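Local coordinates for protein putative alpha-ketoglutarate-dependent taurine dioxygenase (Burkholderia xenovorans, PDB 5HSX) that probably acts as an iron(II)- and 2-oxoglutarate-dependent dioxygenase of the TauD/TfdA family, though its substrate is not established, at residues B[28-34]-B[57-63]; B[35-39]-B[65-71]; B[138-143]-B[258-262]; B[289-293]-B[319-323]. One frame throughout, in Å; residues are numbered along the deposited sequence.

Contact 1 of 4, residues B[28-34]-B[57-63]. With EDO (1,2-ethanediol), chain N.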
# COMPACT_ATOMS: atom_id res chain seq x y z
N HIS B 28 -1.37 11.45 -7.15
CA HIS B 28 -0.21 11.86 -7.95
C HIS B 28 0.59 10.72 -8.57
O HIS B 28 1.68 10.99 -9.10
CB HIS B 28 0.74 12.73 -7.12
CG HIS B 28 0.14 14.05 -6.71
ND1 HIS B 28 -0.08 15.08 -7.60
CD2 HIS B 28 -0.27 14.50 -5.50
CE1 HIS B 28 -0.61 16.10 -6.96
NE2 HIS B 28 -0.74 15.78 -5.69
N ILE B 29 0.12 9.47 -8.55
CA ILE B 29 0.86 8.43 -9.25
C ILE B 29 -0.08 7.35 -9.75
O ILE B 29 -0.99 6.89 -9.04
CB ILE B 29 1.99 7.84 -8.37
CG1 ILE B 29 2.78 6.80 -9.17
CG2 ILE B 29 1.43 7.24 -7.06
CD1 ILE B 29 4.08 6.39 -8.49
N GLY B 30 0.15 6.92 -10.99
CA GLY B 30 -0.53 5.78 -11.57
C GLY B 30 -1.72 6.17 -12.41
O GLY B 30 -2.54 6.99 -11.98
N ALA B 31 -1.83 5.60 -13.61
CA ALA B 31 -2.98 5.84 -14.46
C ALA B 31 -3.18 4.65 -15.39
O ALA B 31 -2.21 4.05 -15.86
CB ALA B 31 -2.81 7.13 -15.28
N GLU B 32 -4.44 4.30 -15.63
CA GLU B 32 -4.77 3.31 -16.65
C GLU B 32 -4.90 4.01 -17.99
O GLU B 32 -5.40 5.14 -18.07
CB GLU B 32 -6.08 2.58 -16.32
CG GLU B 32 -6.01 1.75 -15.06
CD GLU B 32 -7.10 0.68 -15.00
OE1 GLU B 32 -7.98 0.69 -15.89
OE2 GLU B 32 -7.05 -0.17 -14.09
N ILE B 33 -4.43 3.35 -19.04
CA ILE B 33 -4.61 3.79 -20.41
C ILE B 33 -5.52 2.79 -21.11
O ILE B 33 -5.30 1.57 -21.02
CB ILE B 33 -3.27 3.94 -21.15
CG1 ILE B 33 -2.39 4.98 -20.44
CG2 ILE B 33 -3.51 4.32 -22.61
CD1 ILE B 33 -1.01 5.14 -21.04
N HIS B 34 -6.55 3.29 -21.77
CA HIS B 34 -7.41 2.48 -22.62
C HIS B 34 -7.47 3.10 -24.01
O HIS B 34 -7.11 4.27 -24.21
CB HIS B 34 -8.82 2.34 -22.02
CG HIS B 34 -8.86 1.51 -20.77
ND1 HIS B 34 -9.25 0.18 -20.78
CD2 HIS B 34 -8.56 1.80 -19.49
CE1 HIS B 34 -9.19 -0.30 -19.55
NE2 HIS B 34 -8.77 0.66 -18.75
N TRP B 57 2.25 10.65 -14.89
CA TRP B 57 1.70 9.79 -13.85
C TRP B 57 2.71 8.77 -13.31
O TRP B 57 2.36 8.01 -12.40
CB TRP B 57 0.43 9.09 -14.37
CG TRP B 57 -0.69 10.10 -14.49
CD1 TRP B 57 -1.20 10.64 -15.64
CD2 TRP B 57 -1.40 10.72 -13.41
NE1 TRP B 57 -2.20 11.54 -15.33
CE2 TRP B 57 -2.34 11.61 -13.97
CE3 TRP B 57 -1.34 10.58 -12.01
CZ2 TRP B 57 -3.20 12.38 -13.19
CZ3 TRP B 57 -2.21 11.35 -11.23
CH2 TRP B 57 -3.12 12.23 -11.83
N ARG B 58 3.93 8.75 -13.87
CA ARG B 58 5.07 7.97 -13.37
C ARG B 58 4.99 6.48 -13.71
O ARG B 58 6.02 5.86 -13.99
CB ARG B 58 5.25 8.10 -11.86
CG ARG B 58 5.15 9.50 -11.29
CD ARG B 58 6.02 10.50 -12.03
NE ARG B 58 5.77 11.84 -11.50
CZ ARG B 58 6.46 12.92 -11.82
NH1 ARG B 58 7.47 12.83 -12.67
NH2 ARG B 58 6.15 14.09 -11.28
N VAL B 59 3.80 5.89 -13.63
CA VAL B 59 3.57 4.52 -14.06
C VAL B 59 2.19 4.46 -14.71
O VAL B 59 1.22 5.00 -14.17
CB VAL B 59 3.68 3.49 -12.91
CG1 VAL B 59 2.72 3.84 -11.72
CG2 VAL B 59 3.40 2.08 -13.43
N VAL B 60 2.10 3.83 -15.88
CA VAL B 60 0.83 3.68 -16.56
C VAL B 60 0.56 2.20 -16.77
O VAL B 60 1.48 1.38 -16.89
CB VAL B 60 0.78 4.46 -17.90
CG1 VAL B 60 0.91 5.97 -17.62
CG2 VAL B 60 1.89 4.00 -18.85
N PHE B 61 -0.73 1.85 -16.80
CA PHE B 61 -1.15 0.46 -16.84
C PHE B 61 -2.09 0.22 -18.02
O PHE B 61 -2.92 1.07 -18.35
CB PHE B 61 -1.86 0.05 -15.54
CG PHE B 61 -1.04 0.28 -14.30
CD1 PHE B 61 -0.03 -0.59 -13.94
CD2 PHE B 61 -1.30 1.38 -13.49
CE1 PHE B 61 0.72 -0.38 -12.79
CE2 PHE B 61 -0.56 1.60 -12.33
CZ PHE B 61 0.45 0.71 -11.98
N PHE B 62 -1.96 -0.95 -18.64
CA PHE B 62 -2.86 -1.41 -19.68
C PHE B 62 -3.52 -2.71 -19.21
O PHE B 62 -2.94 -3.46 -18.42
CB PHE B 62 -2.14 -1.65 -21.02
CG PHE B 62 -1.33 -0.47 -21.50
CD1 PHE B 62 -1.86 0.43 -22.42
CD2 PHE B 62 -0.02 -0.27 -21.05
CE1 PHE B 62 -1.10 1.51 -22.88
CE2 PHE B 62 0.73 0.80 -21.50
CZ PHE B 62 0.19 1.70 -22.42
N ARG B 63 -4.72 -2.96 -19.71
CA ARG B 63 -5.47 -4.18 -19.42
C ARG B 63 -5.84 -4.89 -20.72
O ARG B 63 -6.01 -4.25 -21.76
CB ARG B 63 -6.75 -3.89 -18.63
CG ARG B 63 -6.56 -3.16 -17.32
CD ARG B 63 -5.94 -4.05 -16.26
NE ARG B 63 -6.09 -3.47 -14.93
CZ ARG B 63 -5.70 -4.06 -13.81
NH1 ARG B 63 -5.11 -5.25 -13.84
NH2 ARG B 63 -5.89 -3.46 -12.64
C1 EDO N . -0.39 15.15 -12.35
O1 EDO N . -1.18 16.28 -11.96
C2 EDO N . -0.19 14.24 -11.14
O2 EDO N . 0.39 15.01 -10.08
O HOH W 1 3.08 12.51 -10.82
O HOH W 2 -6.08 -0.51 -11.86
O HOH W 3 -5.64 -1.10 -21.83
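His28 and Trp57 meet first, the CA of His28 resting 3.9 Å from CZ3 of the Trp57 indole. An ethanediol, probably from the crystallisation liquor, touches both side chains: its O2 is hydrogen-bonded in the plane of the His28 ring at ND1, while its C2 lies over one indole face. The carbonyl of His28 also reaches the NE of Arg58 through a water, and the far end of that arginine pairs with Glu215. Ile29 swings CG1 anti to its backbone N (chi1 -177°), which sets this carbon against Arg58 CB and 3.9 Å from Val59 CG1. Gly30 N donates to Trp57 O at 2.8 Å, Ala31 N to Val59 O, Phe61 N to Ala31 O, and Ile33 N to Phe61 O at 2.8 Å, the last almost straight at 171°. Ala31 CB sits over the indole face opposite the ethanediol, in CH-pi contact with the five-membered ring of Trp57. On the other side of the sheet Glu32 divides its carboxylate: OE1 takes an in-plane bond from His34 NE2, and OE2 forms a salt bridge at 3.5 Å to Arg63 NE, with a water linking OE2 to NH2. Arg63 NH1 is hydrogen-bonded to Ser262 OG and Lys257 O. Ile33 lies alongside Phe62, its CB 3.7 Å from CE1, and pushes CD1 against Val60. With helix 44-57 between them, parallel strands 31-34 and 59-62 form a beta-alpha-beta unit at one side of the mixed sheet of this TauD-family, cupin-related fold.

Contact 2 of 4, residues B[35-39]-B[65-71]; sequences GVDLT and QFLTHEQ. With EDO (1,2-ethanediol), chain S.
Leu38 and Gln65 bring the two backbones to 6.2 Å between CA atoms, and Thr39 and Gln71 approach to 5.6 Å, as an irregular loop passes the chain leading into helix 69-77. The amide of Gln65 does the polar work. Bent at chi2 (-69°), its chain folds back so that Gln65 OE1 accepts from Leu38 N at 2.9 Å; the bond is nearly straight at the hydrogen, although the donor stands above the amide plane. At the other end of the same group, NE2 makes a weak bond to Val36 O, so two points on the loop backbone limit rotation of the amide. A water bridges Gln65 OE1 to Asp37 OD2. That carboxylate oxygen closes an Asx turn by accepting from Thr39 N, and Thr39 OG1 reaches Asp37 OD2 from the same face of the carboxylate plane at 2.8 Å. Across the contact, the N-terminus of helix 69-77 is finished by a capping box: Thr68 OG1 accepts from Gln71 N, and Gln71 OE1 accepts from Thr68 N at 2.9 Å. The box holds the Gln71 amide beside the loop, with NE2 3.6 Å from Thr39 CB. Apolar contact comes from Leu67, whose CD2 branch touches Leu38 CB at 3.9 Å and Thr39 CG2 at 3.7 Å, while Val36 turns to Ile50 on helix 44-57.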
# COMPACT_ATOMS: atom_id res chain seq x y z
N GLY B 35 -7.92 2.30 -24.97
CA GLY B 35 -8.04 2.73 -26.35
C GLY B 35 -6.85 2.43 -27.24
O GLY B 35 -6.78 2.97 -28.35
N VAL B 36 -5.92 1.60 -26.78
CA VAL B 36 -4.72 1.26 -27.54
C VAL B 36 -4.64 -0.25 -27.64
O VAL B 36 -4.86 -0.96 -26.65
CB VAL B 36 -3.44 1.82 -26.87
CG1 VAL B 36 -2.32 1.94 -27.88
CG2 VAL B 36 -3.72 3.16 -26.21
N ASP B 37 -4.35 -0.75 -28.84
CA ASP B 37 -4.17 -2.19 -29.09
C ASP B 37 -2.67 -2.44 -29.22
O ASP B 37 -2.07 -2.16 -30.26
CB ASP B 37 -4.94 -2.63 -30.33
CG ASP B 37 -4.77 -4.11 -30.64
OD1 ASP B 37 -5.31 -4.55 -31.68
OD2 ASP B 37 -4.10 -4.83 -29.88
N LEU B 38 -2.07 -2.99 -28.16
CA LEU B 38 -0.62 -3.13 -28.11
C LEU B 38 -0.10 -4.25 -29.01
O LEU B 38 1.12 -4.39 -29.14
CB LEU B 38 -0.15 -3.36 -26.67
CG LEU B 38 0.14 -2.09 -25.85
CD1 LEU B 38 -0.99 -1.09 -25.95
CD2 LEU B 38 0.45 -2.40 -24.39
N THR B 39 -0.98 -5.04 -29.63
CA THR B 39 -0.50 -6.01 -30.62
C THR B 39 -0.15 -5.35 -31.94
O THR B 39 0.52 -5.97 -32.77
CB THR B 39 -1.54 -7.11 -30.87
OG1 THR B 39 -2.69 -6.56 -31.54
CG2 THR B 39 -1.98 -7.77 -29.56
N GLN B 65 -4.25 -6.87 -22.75
CA GLN B 65 -3.25 -6.82 -23.83
C GLN B 65 -2.49 -8.15 -23.81
O GLN B 65 -1.53 -8.31 -23.06
CB GLN B 65 -2.32 -5.63 -23.65
CG GLN B 65 -3.06 -4.30 -23.48
CD GLN B 65 -3.75 -3.85 -24.75
OE1 GLN B 65 -3.31 -4.17 -25.86
NE2 GLN B 65 -4.85 -3.13 -24.61
N PHE B 66 -2.93 -9.10 -24.63
CA PHE B 66 -2.35 -10.44 -24.65
C PHE B 66 -1.31 -10.48 -25.76
O PHE B 66 -1.65 -10.57 -26.95
CB PHE B 66 -3.45 -11.48 -24.82
CG PHE B 66 -4.50 -11.40 -23.74
CD1 PHE B 66 -4.29 -12.01 -22.51
CD2 PHE B 66 -5.66 -10.68 -23.95
CE1 PHE B 66 -5.24 -11.92 -21.51
CE2 PHE B 66 -6.62 -10.59 -22.95
CZ PHE B 66 -6.40 -11.20 -21.73
N LEU B 67 -0.04 -10.41 -25.38
CA LEU B 67 1.05 -10.16 -26.32
C LEU B 67 1.98 -11.37 -26.45
O LEU B 67 2.16 -12.14 -25.51
CB LEU B 67 1.89 -8.96 -25.87
CG LEU B 67 1.12 -7.68 -25.50
CD1 LEU B 67 2.10 -6.59 -25.07
CD2 LEU B 67 0.27 -7.22 -26.68
N THR B 68 2.56 -11.51 -27.64
CA THR B 68 3.72 -12.35 -27.84
C THR B 68 4.98 -11.62 -27.39
O THR B 68 4.98 -10.40 -27.19
CB THR B 68 3.86 -12.75 -29.31
OG1 THR B 68 4.09 -11.57 -30.10
CG2 THR B 68 2.61 -13.48 -29.82
N HIS B 69 6.08 -12.37 -27.24
CA HIS B 69 7.36 -11.73 -26.95
C HIS B 69 7.72 -10.72 -28.03
O HIS B 69 8.23 -9.63 -27.72
CB HIS B 69 8.47 -12.78 -26.84
CG HIS B 69 8.38 -13.66 -25.63
ND1 HIS B 69 7.85 -13.22 -24.43
CD2 HIS B 69 8.76 -14.94 -25.43
CE1 HIS B 69 7.90 -14.21 -23.55
NE2 HIS B 69 8.45 -15.26 -24.13
N GLU B 70 7.46 -11.05 -29.29
CA GLU B 70 7.75 -10.12 -30.38
C GLU B 70 6.92 -8.85 -30.27
O GLU B 70 7.44 -7.75 -30.48
CB GLU B 70 7.52 -10.79 -31.74
CG GLU B 70 8.56 -11.83 -32.12
CD GLU B 70 8.26 -13.21 -31.55
OE1 GLU B 70 7.40 -13.32 -30.65
OE2 GLU B 70 8.90 -14.18 -32.01
N GLN B 71 5.64 -8.98 -29.94
CA GLN B 71 4.80 -7.79 -29.81
C GLN B 71 5.22 -6.95 -28.61
O GLN B 71 5.20 -5.72 -28.68
CB GLN B 71 3.33 -8.20 -29.71
CG GLN B 71 2.75 -8.69 -31.03
CD GLN B 71 1.49 -9.53 -30.85
OE1 GLN B 71 1.18 -9.99 -29.74
NE2 GLN B 71 0.75 -9.73 -31.94
C1 EDO S . 5.39 -15.54 -27.72
O1 EDO S . 6.53 -15.62 -28.59
C2 EDO S . 5.77 -16.00 -26.32
O2 EDO S . 4.83 -15.49 -25.36
O HOH W 4 -4.62 -5.81 -27.67
O HOH W 5 3.41 -4.56 -30.45
O HOH W 6 1.88 -8.32 -34.72

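Contact 3 of 4, residues B[138-143]-B[258-262]; sequences LRGVTI and WQAGS
The indole of Trp258 presents its edge to the strand: Leu138 O lies near the ring plane, 3.5 Å from CH2, and Ser262 O is also at the rim, while Gly140 N approaches obliquely. The side chain of Leu138 crosses the indole at about a right angle, and its CD2 comes within 3.6 Å of Trp258 CZ2. Elsewhere the ring stacks edge-to-face with Phe256 and makes a cation-pi contact with Arg286, and NE1 donates to Thr150. Beyond the ring, Ile143 has CG2 anti to the backbone N, a placement that presses this branch to 3.7 Å from Trp258 CB and leaves CG1 facing the carbonyl of Gln259. Two backbone bonds hold Gly140. Gly140 N donates to Ser262 O at 2.9 Å and 167°, and Gly140 O accepts from Gly261 N at 2.9 Å. Alongside, Ala260 CB rests 3.8 Å from Val141 O. Gln259 to Ser262 form a type II beta turn, with Gly261 at the position of positive phi, and Val141 and Thr142 opposite Gln287 make a classic beta bulge where the chain turns a corner at Val141, at the end of strand 135-140, an inner strand of the mixed sheet between 263-267 and 287-293.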
# COMPACT_ATOMS: atom_id res chain seq x y z
N LEU B 138 6.46 -4.37 -18.02
CA LEU B 138 6.24 -5.69 -17.43
C LEU B 138 4.85 -6.17 -17.80
O LEU B 138 3.86 -5.47 -17.53
CB LEU B 138 6.39 -5.60 -15.91
CG LEU B 138 6.14 -6.83 -15.05
CD1 LEU B 138 7.15 -7.92 -15.38
CD2 LEU B 138 6.22 -6.42 -13.57
N ARG B 139 4.74 -7.35 -18.42
CA ARG B 139 3.45 -7.89 -18.82
C ARG B 139 3.15 -9.20 -18.08
O ARG B 139 4.04 -10.02 -17.85
CB ARG B 139 3.38 -8.10 -20.35
CG ARG B 139 3.95 -9.41 -20.90
CD ARG B 139 3.87 -9.44 -22.43
NE ARG B 139 3.82 -10.79 -22.95
CZ ARG B 139 4.88 -11.50 -23.35
NH1 ARG B 139 6.09 -10.97 -23.29
NH2 ARG B 139 4.72 -12.74 -23.80
N GLY B 140 1.88 -9.38 -17.70
CA GLY B 140 1.46 -10.55 -16.96
C GLY B 140 0.79 -11.57 -17.86
O GLY B 140 -0.21 -11.27 -18.52
N VAL B 141 1.35 -12.77 -17.89
CA VAL B 141 0.84 -13.85 -18.73
C VAL B 141 0.03 -14.85 -17.93
O VAL B 141 -1.12 -15.15 -18.28
CB VAL B 141 2.01 -14.55 -19.47
CG1 VAL B 141 1.51 -15.80 -20.19
CG2 VAL B 141 2.65 -13.57 -20.45
N THR B 142 0.61 -15.39 -16.86
CA THR B 142 -0.09 -16.29 -15.94
C THR B 142 -0.18 -15.57 -14.61
O THR B 142 0.84 -15.31 -13.96
CB THR B 142 0.64 -17.62 -15.81
OG1 THR B 142 0.83 -18.18 -17.12
CG2 THR B 142 -0.16 -18.59 -14.96
N ILE B 143 -1.40 -15.20 -14.22
CA ILE B 143 -1.58 -14.30 -13.08
C ILE B 143 -2.54 -14.93 -12.08
O ILE B 143 -3.65 -15.34 -12.46
CB ILE B 143 -2.08 -12.92 -13.53
CG1 ILE B 143 -1.01 -12.20 -14.37
CG2 ILE B 143 -2.52 -12.10 -12.33
CD1 ILE B 143 0.32 -11.95 -13.65
N TRP B 258 -2.76 -7.34 -10.48
CA TRP B 258 -2.56 -7.85 -11.82
C TRP B 258 -3.73 -8.72 -12.28
O TRP B 258 -4.43 -9.35 -11.49
CB TRP B 258 -1.28 -8.68 -11.89
CG TRP B 258 -0.06 -7.85 -11.73
CD1 TRP B 258 0.52 -7.46 -10.56
CD2 TRP B 258 0.71 -7.27 -12.78
NE1 TRP B 258 1.62 -6.68 -10.82
CE2 TRP B 258 1.76 -6.55 -12.18
CE3 TRP B 258 0.63 -7.30 -14.18
CZ2 TRP B 258 2.71 -5.86 -12.93
CZ3 TRP B 258 1.58 -6.62 -14.92
CH2 TRP B 258 2.60 -5.90 -14.29
N GLN B 259 -3.94 -8.73 -13.59
CA GLN B 259 -4.74 -9.72 -14.27
C GLN B 259 -3.95 -10.21 -15.47
O GLN B 259 -3.02 -9.54 -15.93
CB GLN B 259 -6.10 -9.16 -14.73
CG GLN B 259 -6.97 -8.63 -13.60
CD GLN B 259 -8.25 -8.01 -14.12
OE1 GLN B 259 -8.90 -8.56 -15.01
NE2 GLN B 259 -8.61 -6.84 -13.59
N ALA B 260 -4.31 -11.39 -15.98
CA ALA B 260 -3.73 -11.85 -17.23
C ALA B 260 -3.95 -10.78 -18.30
O ALA B 260 -5.03 -10.20 -18.40
CB ALA B 260 -4.36 -13.18 -17.66
N GLY B 261 -2.90 -10.51 -19.08
CA GLY B 261 -2.98 -9.49 -20.09
C GLY B 261 -2.73 -8.08 -19.60
O GLY B 261 -2.84 -7.13 -20.40
N SER B 262 -2.39 -7.89 -18.33
CA SER B 262 -2.10 -6.55 -17.85
C SER B 262 -0.65 -6.19 -18.15
O SER B 262 0.22 -7.06 -18.27
CB SER B 262 -2.37 -6.42 -16.35
OG SER B 262 -3.76 -6.59 -16.07

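Contact 4 of 4, residues B[289-293]-B[319-323]; sequences YRTTL and AVALN. With NA (sodium ion), chain M.
Arg290 reaches from the strand to the last turn of the C-terminal helix, and its guanidinium makes the close part of this contact. CG stands anti to the backbone N (chi1 174°) and the chain bends at chi3 (40°), which carries the two terminal nitrogens to the carbonyls at the helix end. Arg290 NH1 donates to Val320 O at 2.9 Å, with the oxygen tilted from the guanidinium plane, and Arg290 NH2 adds weak bonds to Val320 O and to Ala321 O, both at 3.1 Å. A positive group is thus set against the carboxyl end of a helix, where it would be expected to interact favourably with the helix dipole. The remaining side-chain contact is slight: Val320 CG1 lies 3.8 Å from Thr292 OG1, whose hydroxyl is hydrogen-bonded to Thr83. The looser, watery side begins at the chain terminus. Asn323 OXT is 3.8 Å from Arg290 NH2 and well out of the guanidinium plane, a long salt bridge of charges alone, but a water accepts from NH2 and donates to OXT to join them. The other carboxylate oxygen, Asn323 O, binds a sodium ion at 2.2 Å, beside two waters and with His123, Asp125 and His273 completing the site. Strand 287-293 runs between strands 135-140 and 99-101 of the mixed sheet, and helix 313-322 packs on Tyr99 while Ala319 and Asn323 touch Phe179 of strand 174-179.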
# COMPACT_ATOMS: atom_id res chain seq x y z
N TYR B 289 6.70 -11.23 -17.95
CA TYR B 289 7.87 -10.97 -18.77
C TYR B 289 8.12 -9.47 -18.78
O TYR B 289 7.17 -8.68 -18.79
CB TYR B 289 7.69 -11.48 -20.21
CG TYR B 289 7.54 -12.98 -20.26
CD1 TYR B 289 8.66 -13.81 -20.23
CD2 TYR B 289 6.28 -13.56 -20.31
CE1 TYR B 289 8.52 -15.20 -20.26
CE2 TYR B 289 6.13 -14.94 -20.35
CZ TYR B 289 7.25 -15.75 -20.32
OH TYR B 289 7.08 -17.11 -20.36
N ARG B 290 9.40 -9.09 -18.77
CA ARG B 290 9.80 -7.70 -18.64
C ARG B 290 10.78 -7.35 -19.75
O ARG B 290 11.64 -8.15 -20.11
CB ARG B 290 10.44 -7.40 -17.27
CG ARG B 290 11.00 -5.98 -17.17
CD ARG B 290 11.48 -5.56 -15.79
NE ARG B 290 12.18 -6.60 -15.05
CZ ARG B 290 13.45 -6.95 -15.24
NH1 ARG B 290 14.19 -6.37 -16.17
NH2 ARG B 290 13.99 -7.90 -14.49
N THR B 291 10.62 -6.15 -20.29
CA THR B 291 11.65 -5.51 -21.09
C THR B 291 12.05 -4.24 -20.37
O THR B 291 11.28 -3.69 -19.57
CB THR B 291 11.14 -5.18 -22.50
OG1 THR B 291 9.99 -4.32 -22.39
CG2 THR B 291 10.76 -6.45 -23.26
N THR B 292 13.27 -3.76 -20.61
CA THR B 292 13.65 -2.48 -20.03
C THR B 292 14.39 -1.66 -21.07
O THR B 292 14.97 -2.19 -22.03
CB THR B 292 14.48 -2.61 -18.73
OG1 THR B 292 15.86 -2.82 -19.02
CG2 THR B 292 13.99 -3.77 -17.85
N LEU B 293 14.33 -0.35 -20.89
CA LEU B 293 14.85 0.61 -21.86
C LEU B 293 16.12 1.25 -21.31
O LEU B 293 16.16 1.67 -20.15
CB LEU B 293 13.80 1.67 -22.17
CG LEU B 293 12.46 1.14 -22.68
CD1 LEU B 293 11.50 2.29 -22.99
CD2 LEU B 293 12.65 0.26 -23.92
N ALA B 319 22.10 -7.58 -12.88
CA ALA B 319 21.25 -6.66 -12.13
C ALA B 319 20.00 -6.29 -12.93
O ALA B 319 18.89 -6.29 -12.39
CB ALA B 319 22.03 -5.41 -11.74
N VAL B 320 20.17 -5.99 -14.23
CA VAL B 320 19.01 -5.72 -15.08
C VAL B 320 18.04 -6.90 -15.04
O VAL B 320 16.82 -6.72 -14.95
CB VAL B 320 19.46 -5.40 -16.52
CG1 VAL B 320 18.26 -5.34 -17.45
CG2 VAL B 320 20.22 -4.07 -16.56
N ALA B 321 18.58 -8.12 -15.09
CA ALA B 321 17.72 -9.30 -15.16
C ALA B 321 17.05 -9.60 -13.83
O ALA B 321 15.96 -10.18 -13.81
CB ALA B 321 18.54 -10.50 -15.64
N LEU B 322 17.67 -9.22 -12.72
CA LEU B 322 17.21 -9.65 -11.40
C LEU B 322 16.56 -8.56 -10.57
O LEU B 322 15.67 -8.87 -9.77
CB LEU B 322 18.37 -10.25 -10.60
CG LEU B 322 18.99 -11.55 -11.15
CD1 LEU B 322 20.19 -11.96 -10.32
CD2 LEU B 322 17.96 -12.67 -11.21
N ASN B 323 16.96 -7.30 -10.72
CA ASN B 323 16.41 -6.23 -9.86
C ASN B 323 14.92 -6.00 -10.06
O ASN B 323 14.26 -5.53 -9.13
CB ASN B 323 17.16 -4.90 -10.09
CG ASN B 323 18.59 -4.95 -9.57
OD1 ASN B 323 19.38 -4.04 -9.82
ND2 ASN B 323 18.92 -6.02 -8.85
OXT ASN B 323 14.34 -6.27 -11.11
NA NA M . 12.61 -4.12 -9.49
O HOH W 7 12.92 -8.84 -11.86
O HOH W 8 12.14 -4.67 -11.61
O HOH W 9 11.03 -5.82 -8.82

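How the contacts relate
Contacts 1, 3 and 4 reach the mixed sheet, and contact 2 pairs the loop after strand 31-34, within the crossover, with the chain that follows strand 59-62. Contacts 1 and 2 meet where Phe62 CG packs 3.9 Å from Leu38 CD2. Arg63 NH1 probably bonds Ser262 OG at 2.9 Å, tying contact 1 to contact 3, while Gln65 N probably bonds Gly261 O at 2.8 Å to bring in contact 2. Contact 4 follows through Arg139 N and Tyr289 O, 2.8 Å apart on neighbouring strands. Contact 4 alone supplies a sodium ligand; its two-histidine, one-aspartate setting resembles the iron site of the family. The Val59 side chain of contact 1 is about 12 Å from the sodium.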